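Local coordinates for protein Niban 2 (PDB 7CTP), which may suppress apoptosis and promote melanoma cell invasion, as a PH-domain-containing member of the Niban family, at residues A[206-209]-A[210-214]; A[214-218]-A[219-223]; A[237-240]-A[241-244]. All blocks are in the same frame, centred on the assembly; numbering follows the deposited sequence.

Interaction 1 of 3, residues A[206-209]-A[210-214]; sequences PAFT and DAIRM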
loop_
_atom_site.group_PDB
_atom_site.type_symbol
_atom_site.label_atom_id
_atom_site.label_comp_id
_atom_site.label_asym_id
_atom_site.label_seq_id
_atom_site.Cartn_x
_atom_site.Cartn_y
_atom_site.Cartn_z
ATOM N N PRO A 206 -3.319 7.306 -9.753
ATOM C CA PRO A 206 -4.496 8.039 -9.255
ATOM C C PRO A 206 -5.794 7.672 -9.953
ATOM O O PRO A 206 -6.841 7.616 -9.303
ATOM C CB PRO A 206 -4.119 9.511 -9.504
ATOM C CG PRO A 206 -2.634 9.520 -9.489
ATOM C CD PRO A 206 -2.213 8.216 -10.109
ATOM N N ALA A 207 -5.767 7.437 -11.268
ATOM C CA ALA A 207 -6.991 7.045 -11.961
ATOM C C ALA A 207 -7.512 5.730 -11.401
ATOM O O ALA A 207 -8.711 5.574 -11.157
ATOM C CB ALA A 207 -6.752 6.936 -13.463
ATOM N N PHE A 208 -6.607 4.779 -11.168
ATOM C CA PHE A 208 -7.041 3.481 -10.667
ATOM C C PHE A 208 -7.584 3.590 -9.247
ATOM O O PHE A 208 -8.675 3.086 -8.946
ATOM C CB PHE A 208 -5.893 2.478 -10.733
ATOM C CG PHE A 208 -6.286 1.110 -10.274
ATOM C CD1 PHE A 208 -6.925 0.230 -11.133
ATOM C CD2 PHE A 208 -6.056 0.722 -8.967
ATOM C CE1 PHE A 208 -7.304 -1.037 -10.693
ATOM C CE2 PHE A 208 -6.445 -0.532 -8.524
ATOM C CZ PHE A 208 -7.066 -1.409 -9.389
ATOM N N THR A 209 -6.837 4.231 -8.348
ATOM C CA THR A 209 -7.276 4.214 -6.956
ATOM C C THR A 209 -8.520 5.073 -6.751
ATOM O O THR A 209 -9.384 4.733 -5.935
ATOM C CB THR A 209 -6.136 4.642 -6.037
ATOM O OG1 THR A 209 -5.702 5.952 -6.405
ATOM C CG2 THR A 209 -4.973 3.693 -6.186
ATOM N N ASP A 210 -8.643 6.182 -7.492
ATOM C CA ASP A 210 -9.879 6.957 -7.444
ATOM C C ASP A 210 -11.048 6.171 -8.022
ATOM O O ASP A 210 -12.162 6.240 -7.498
ATOM C CB ASP A 210 -9.719 8.289 -8.182
ATOM C CG ASP A 210 -8.885 9.299 -7.405
ATOM O OD1 ASP A 210 -8.898 9.258 -6.156
ATOM O OD2 ASP A 210 -8.209 10.129 -8.053
ATOM N N ALA A 211 -10.826 5.414 -9.101
ATOM C CA ALA A 211 -11.918 4.619 -9.651
ATOM C C ALA A 211 -12.368 3.551 -8.663
ATOM O O ALA A 211 -13.566 3.251 -8.566
ATOM C CB ALA A 211 -11.507 3.975 -10.977
ATOM N N ILE A 212 -11.415 2.947 -7.943
ATOM C CA ILE A 212 -11.763 1.950 -6.933
ATOM C C ILE A 212 -12.645 2.585 -5.875
ATOM O O ILE A 212 -13.667 2.021 -5.467
ATOM C CB ILE A 212 -10.493 1.345 -6.308
ATOM C CG1 ILE A 212 -9.823 0.363 -7.281
ATOM C CG2 ILE A 212 -10.832 0.652 -4.978
ATOM C CD1 ILE A 212 -10.529 -1.006 -7.362
ATOM N N ARG A 213 -12.255 3.777 -5.415
ATOM C CA ARG A 213 -13.013 4.443 -4.365
ATOM C C ARG A 213 -14.407 4.816 -4.851
ATOM O O ARG A 213 -15.393 4.626 -4.127
ATOM C CB ARG A 213 -12.263 5.681 -3.873
ATOM C CG ARG A 213 -12.999 6.429 -2.758
ATOM C CD ARG A 213 -12.207 7.633 -2.260
ATOM N NE ARG A 213 -11.711 8.463 -3.358
ATOM C CZ ARG A 213 -12.447 9.319 -4.061
ATOM N NH1 ARG A 213 -13.735 9.474 -3.793
ATOM N NH2 ARG A 213 -11.884 10.025 -5.035
ATOM N N MET A 214 -14.515 5.326 -6.088
ATOM C CA MET A 214 -15.823 5.723 -6.608
ATOM C C MET A 214 -16.735 4.530 -6.819
ATOM O O MET A 214 -17.949 4.628 -6.596
ATOM C CB MET A 214 -15.696 6.501 -7.924
ATOM C CG MET A 214 -14.751 7.675 -7.929
ATOM S SD MET A 214 -15.321 9.061 -6.938
ATOM C CE MET A 214 -17.077 8.774 -6.837
#
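Two turns of the alpha-helix 204-218 bring Phe208 against Ile212, four residues on, in an i to i+4 pairing on the apolar side of the helix; Asp210 and Arg213 lie on another side. The two apolar side chains lie next to each other and point the same way. Ile212 CG1 sits over one face of the Phe208 ring, offset toward its rim, 3.7 Å from CE2, a CH-pi contact; the phenyl ring reaches this position because its CG stands anti to the backbone N (chi1 -178°). Phe27 and Phe286 also meet the ring, the latter edge-to-face, while Ile235 of helix 232-252 touches both members of the pair. Between their backbones, Ile212 N bonds Phe208 O at 2.9 Å, and the neighbouring bonds, Asp210 N to Pro206 O and Arg213 N to Thr209 O, repeat the pattern. On the polar side Arg213 folds back at chi3 (48°) so that NH2 donates to Asp210 OD1 at 3.3 Å. The hydrogen bond within this salt bridge is nearly straight (164°) and lies close to the guanidinium plane, yet it meets the carboxylate oxygen from above the carboxylate plane. NH1 pairs with Glu537 of helix 532-555 and also bonds Gln217. With carboxylates at both NH1 and NH2, the arginine charge is probably well compensated and its guanidinium probably restrained from turning.

Interaction 2 of 3, residues A[214-218]-A[219-223]; sequences MYRQS and KELYG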
loop_
_atom_site.group_PDB
_atom_site.type_symbol
_atom_site.label_atom_id
_atom_site.label_comp_id
_atom_site.label_asym_id
_atom_site.label_seq_id
_atom_site.Cartn_x
_atom_site.Cartn_y
_atom_site.Cartn_z
ATOM N N MET A 214 -14.515 5.326 -6.088
ATOM C CA MET A 214 -15.823 5.723 -6.608
ATOM C C MET A 214 -16.735 4.530 -6.819
ATOM O O MET A 214 -17.949 4.628 -6.596
ATOM C CB MET A 214 -15.696 6.501 -7.924
ATOM C CG MET A 214 -14.751 7.675 -7.929
ATOM S SD MET A 214 -15.321 9.061 -6.938
ATOM C CE MET A 214 -17.077 8.774 -6.837
ATOM N N TYR A 215 -16.183 3.411 -7.292
ATOM C CA TYR A 215 -16.977 2.195 -7.398
ATOM C C TYR A 215 -17.494 1.762 -6.030
ATOM O O TYR A 215 -18.684 1.466 -5.868
ATOM C CB TYR A 215 -16.168 1.067 -8.048
ATOM C CG TYR A 215 -16.943 -0.241 -8.112
ATOM C CD1 TYR A 215 -16.968 -1.115 -7.029
ATOM C CD2 TYR A 215 -17.685 -0.576 -9.234
ATOM C CE1 TYR A 215 -17.692 -2.283 -7.064
ATOM C CE2 TYR A 215 -18.415 -1.764 -9.277
ATOM C CZ TYR A 215 -18.419 -2.601 -8.188
ATOM O OH TYR A 215 -19.144 -3.781 -8.221
ATOM N N ARG A 216 -16.608 1.718 -5.031
ATOM C CA ARG A 216 -17.027 1.307 -3.695
ATOM C C ARG A 216 -18.069 2.268 -3.126
ATOM O O ARG A 216 -19.053 1.830 -2.516
ATOM C CB ARG A 216 -15.803 1.174 -2.783
ATOM C CG ARG A 216 -14.966 -0.073 -3.133
ATOM C CD ARG A 216 -13.849 -0.409 -2.147
ATOM N NE ARG A 216 -14.298 -1.221 -1.008
ATOM C CZ ARG A 216 -14.389 -0.741 0.226
ATOM N NH1 ARG A 216 -14.791 -1.511 1.226
ATOM N NH2 ARG A 216 -14.057 0.522 0.456
ATOM N N GLN A 217 -17.900 3.573 -3.360
ATOM C CA GLN A 217 -18.900 4.546 -2.921
ATOM C C GLN A 217 -20.255 4.283 -3.567
ATOM O O GLN A 217 -21.297 4.500 -2.944
ATOM C CB GLN A 217 -18.422 5.964 -3.237
ATOM C CG GLN A 217 -17.435 6.511 -2.231
ATOM C CD GLN A 217 -16.888 7.872 -2.607
ATOM O OE1 GLN A 217 -15.823 8.263 -2.139
ATOM N NE2 GLN A 217 -17.601 8.593 -3.470
ATOM N N SER A 218 -20.265 3.818 -4.818
ATOM C CA SER A 218 -21.523 3.526 -5.499
ATOM C C SER A 218 -22.220 2.310 -4.903
ATOM O O SER A 218 -23.424 2.126 -5.121
ATOM C CB SER A 218 -21.272 3.331 -6.994
ATOM O OG SER A 218 -20.915 1.987 -7.279
ATOM N N LYS A 219 -21.491 1.490 -4.146
ATOM C CA LYS A 219 -22.047 0.380 -3.384
ATOM C C LYS A 219 -22.239 0.743 -1.920
ATOM O O LYS A 219 -22.372 -0.149 -1.069
ATOM C CB LYS A 219 -21.138 -0.844 -3.517
ATOM C CG LYS A 219 -20.779 -1.166 -4.961
ATOM C CD LYS A 219 -22.018 -1.495 -5.781
ATOM C CE LYS A 219 -21.637 -1.818 -7.227
ATOM N NZ LYS A 219 -22.818 -1.876 -8.135
ATOM N N GLU A 220 -22.232 2.042 -1.619
ATOM C CA GLU A 220 -22.433 2.573 -0.275
ATOM C C GLU A 220 -21.327 2.139 0.686
ATOM O O GLU A 220 -21.558 1.979 1.886
ATOM C CB GLU A 220 -23.833 2.210 0.245
ATOM C CG GLU A 220 -24.926 2.964 -0.543
ATOM C CD GLU A 220 -26.358 2.560 -0.205
ATOM O OE1 GLU A 220 -26.967 1.800 -0.993
ATOM O OE2 GLU A 220 -26.887 3.025 0.830
ATOM N N LEU A 221 -20.102 1.984 0.173
ATOM C CA LEU A 221 -18.936 1.635 0.983
ATOM C C LEU A 221 -17.996 2.835 1.027
ATOM O O LEU A 221 -17.365 3.179 0.020
ATOM C CB LEU A 221 -18.223 0.405 0.423
ATOM C CG LEU A 221 -19.050 -0.871 0.302
ATOM C CD1 LEU A 221 -18.207 -1.971 -0.311
ATOM C CD2 LEU A 221 -19.580 -1.292 1.660
ATOM N N TYR A 222 -17.879 3.452 2.200
ATOM C CA TYR A 222 -17.121 4.684 2.361
ATOM C C TYR A 222 -15.978 4.456 3.337
ATOM O O TYR A 222 -16.128 3.723 4.318
ATOM C CB TYR A 222 -18.022 5.817 2.876
ATOM C CG TYR A 222 -18.949 6.433 1.850
ATOM C CD1 TYR A 222 -18.553 7.535 1.102
ATOM C CD2 TYR A 222 -20.228 5.927 1.643
ATOM C CE1 TYR A 222 -19.403 8.108 0.168
ATOM C CE2 TYR A 222 -21.081 6.489 0.715
ATOM C CZ TYR A 222 -20.665 7.579 -0.022
ATOM O OH TYR A 222 -21.516 8.144 -0.951
ATOM N N GLY A 223 -14.844 5.087 3.073
ATOM C CA GLY A 223 -13.730 5.066 3.994
ATOM C C GLY A 223 -12.595 4.179 3.513
ATOM O O GLY A 223 -12.713 3.405 2.558
HETATM O O HOH W 1 -12.921 2.696 -0.200
#
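Leu221 CB lies 3.9 Å above the centre of the Arg216 guanidinium, and Leu221 CD1 comes within 3.8 Å of Arg216 NH1, the two side chains crossing at about a right angle. At the edge of that flat group, in its plane, a water takes a weak bond from NH2 and donates to Gly223 O. Arg216 NH1 forms a salt bridge with Glu242, and the guanidinium makes a cation-pi contact with Trp225. On another flank Gln217 CG touches Tyr222 CE1 at 3.5 Å; the Gln217 amide plane lies 14° from the ring plane, with OE1 accepting from Arg213 and NE2 bonding Glu537. Lys219, bent at chi2 (-62°), brings CE to 3.3 Å from Tyr215 OH, a hydroxyl that bonds Glu243, while the lysine NZ pairs with Glu26. A Schellman motif ends helix 204-218 here and turns Leu221 and Tyr222 back over Arg216 and Gln217: Glu220, at positive phi, is the C-prime residue, Leu221 N bonds Arg216 O at 2.9 Å and Glu220 N bonds Gln217 O. With Arg216 replaced by an alanine, Glu242 would probably lose its salt-bridge mate and Leu221 the flat group it lies over. Farther out, helix 464-511 packs on Tyr222.

Interaction 3 of 3, residues A[237-240]-A[241-244]; sequences SNLV and MEEL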
loop_
_atom_site.group_PDB
_atom_site.type_symbol
_atom_site.label_atom_id
_atom_site.label_comp_id
_atom_site.label_asym_id
_atom_site.label_seq_id
_atom_site.Cartn_x
_atom_site.Cartn_y
_atom_site.Cartn_z
ATOM N N SER A 237 -9.067 -8.012 -7.945
ATOM C CA SER A 237 -9.489 -9.318 -7.452
ATOM C C SER A 237 -10.070 -9.208 -6.048
ATOM O O SER A 237 -11.080 -9.847 -5.741
ATOM C CB SER A 237 -8.313 -10.288 -7.464
ATOM O OG SER A 237 -7.759 -10.371 -8.764
ATOM N N ASN A 238 -9.443 -8.399 -5.186
ATOM C CA ASN A 238 -9.991 -8.164 -3.854
ATOM C C ASN A 238 -11.371 -7.517 -3.936
ATOM O O ASN A 238 -12.265 -7.845 -3.147
ATOM C CB ASN A 238 -9.064 -7.272 -3.027
ATOM C CG ASN A 238 -7.710 -7.908 -2.722
ATOM O OD1 ASN A 238 -7.526 -9.135 -2.793
ATOM N ND2 ASN A 238 -6.742 -7.058 -2.370
ATOM N N LEU A 239 -11.543 -6.557 -4.850
ATOM C CA LEU A 239 -12.838 -5.900 -5.034
ATOM C C LEU A 239 -13.927 -6.905 -5.380
ATOM O O LEU A 239 -15.017 -6.889 -4.789
ATOM C CB LEU A 239 -12.722 -4.850 -6.135
ATOM C CG LEU A 239 -13.914 -3.923 -6.374
ATOM C CD1 LEU A 239 -14.056 -2.923 -5.222
ATOM C CD2 LEU A 239 -13.707 -3.198 -7.692
ATOM N N VAL A 240 -13.656 -7.765 -6.371
ATOM C CA VAL A 240 -14.619 -8.787 -6.782
ATOM C C VAL A 240 -14.915 -9.749 -5.635
ATOM O O VAL A 240 -16.081 -10.062 -5.362
ATOM C CB VAL A 240 -14.108 -9.538 -8.025
ATOM C CG1 VAL A 240 -15.033 -10.722 -8.354
ATOM C CG2 VAL A 240 -14.024 -8.593 -9.216
ATOM N N MET A 241 -13.869 -10.260 -4.970
ATOM C CA MET A 241 -14.089 -11.223 -3.886
ATOM C C MET A 241 -14.899 -10.613 -2.750
ATOM O O MET A 241 -15.750 -11.289 -2.156
ATOM C CB MET A 241 -12.762 -11.754 -3.346
ATOM C CG MET A 241 -11.947 -12.594 -4.333
ATOM S SD MET A 241 -12.800 -14.068 -4.941
ATOM C CE MET A 241 -12.886 -15.057 -3.439
ATOM N N GLU A 242 -14.642 -9.345 -2.424
ATOM C CA GLU A 242 -15.422 -8.691 -1.376
ATOM C C GLU A 242 -16.902 -8.690 -1.727
ATOM O O GLU A 242 -17.759 -8.944 -0.872
ATOM C CB GLU A 242 -14.917 -7.265 -1.157
ATOM C CG GLU A 242 -15.791 -6.419 -0.224
ATOM C CD GLU A 242 -15.316 -4.973 -0.119
ATOM O OE1 GLU A 242 -15.069 -4.324 -1.158
ATOM O OE2 GLU A 242 -15.181 -4.492 1.024
ATOM N N GLU A 243 -17.217 -8.445 -2.990
ATOM C CA GLU A 243 -18.607 -8.340 -3.400
ATOM C C GLU A 243 -19.265 -9.710 -3.523
ATOM O O GLU A 243 -20.412 -9.894 -3.092
ATOM C CB GLU A 243 -18.692 -7.573 -4.719
ATOM C CG GLU A 243 -20.104 -7.219 -5.135
ATOM C CD GLU A 243 -20.161 -6.124 -6.177
ATOM O OE1 GLU A 243 -19.281 -5.233 -6.176
ATOM O OE2 GLU A 243 -21.102 -6.155 -6.998
ATOM N N LEU A 244 -18.557 -10.687 -4.092
ATOM C CA LEU A 244 -19.159 -11.984 -4.390
ATOM C C LEU A 244 -19.076 -12.977 -3.244
ATOM O O LEU A 244 -19.890 -13.905 -3.192
ATOM C CB LEU A 244 -18.494 -12.609 -5.617
ATOM C CG LEU A 244 -18.676 -11.865 -6.930
ATOM C CD1 LEU A 244 -18.275 -12.751 -8.099
ATOM C CD2 LEU A 244 -20.128 -11.398 -7.077
HETATM O O HOH W 2 -16.122 -4.684 -3.411
#
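Through 237-244 the backbone is regular alpha-helix, with i to i+4 bonds such as Met241 N to Ser237 O and Leu244 N to Val240 O, both 2.9 Å. This piece of helix 232-252 lies inside a helical bundle, with helix 10-48, helix 204-218 and helix 260-337 each touching some of its side chains. Val240 and Leu244, one turn apart, lie side by side and point the same way, with CG1 of the valine 3.8 Å from CD1 of the leucine. The valine offers this methyl because CG1 stands anti to its own backbone N (chi1 173°), and both residues rest on Thr20 of helix 10-48. Met241 is bent at chi2 and chi3, and its CG passes 3.2 Å from Ser237 O, the carbonyl that its own backbone N already uses; farther along, the side chain packs on Val274 and Tyr165. Leu239 is turned to helix 204-218, where Ile212, Tyr215 and Arg216 receive it. Both polar residues of the first turn find backbone oxygens as partners, Ser237 OG at Val233 O and Asn238 ND2 at Met227 O, so the serine hydroxyl and the amide nitrogen of Asn238 have partners. The two acidic side chains, Glu242 and Glu243, extend beyond CG and set their carboxylates against Arg216 and Tyr215 of helix 204-218. Glu242 is also tied back to its own helix through one water, which donates to Leu239 O at 2.8 Å and to Glu242 OE1 at 2.5 Å.

Overall arrangement
Interactions 1 and 2 follow each other on helix 204-218, share Met214 and have centres about 11 Å apart; interaction 3 comes later, on helix 232-252, its centre about 15 Å from that of interaction 1 and 13 Å from that of interaction 2. The loop between carries the chain back, so that the two helices run roughly parallel where they pack. Ile212 CD1 of interaction 1 meets Leu239 CD2 of interaction 3 at 3.9 Å. Beside this apolar seam, the Arg216-Glu242 salt bridge and the probable Tyr215-Glu243 hydrogen bond link interactions 2 and 3. The same residues that pack along each helix also meet across the pair, joining two consecutive helices of the helical part of the chain.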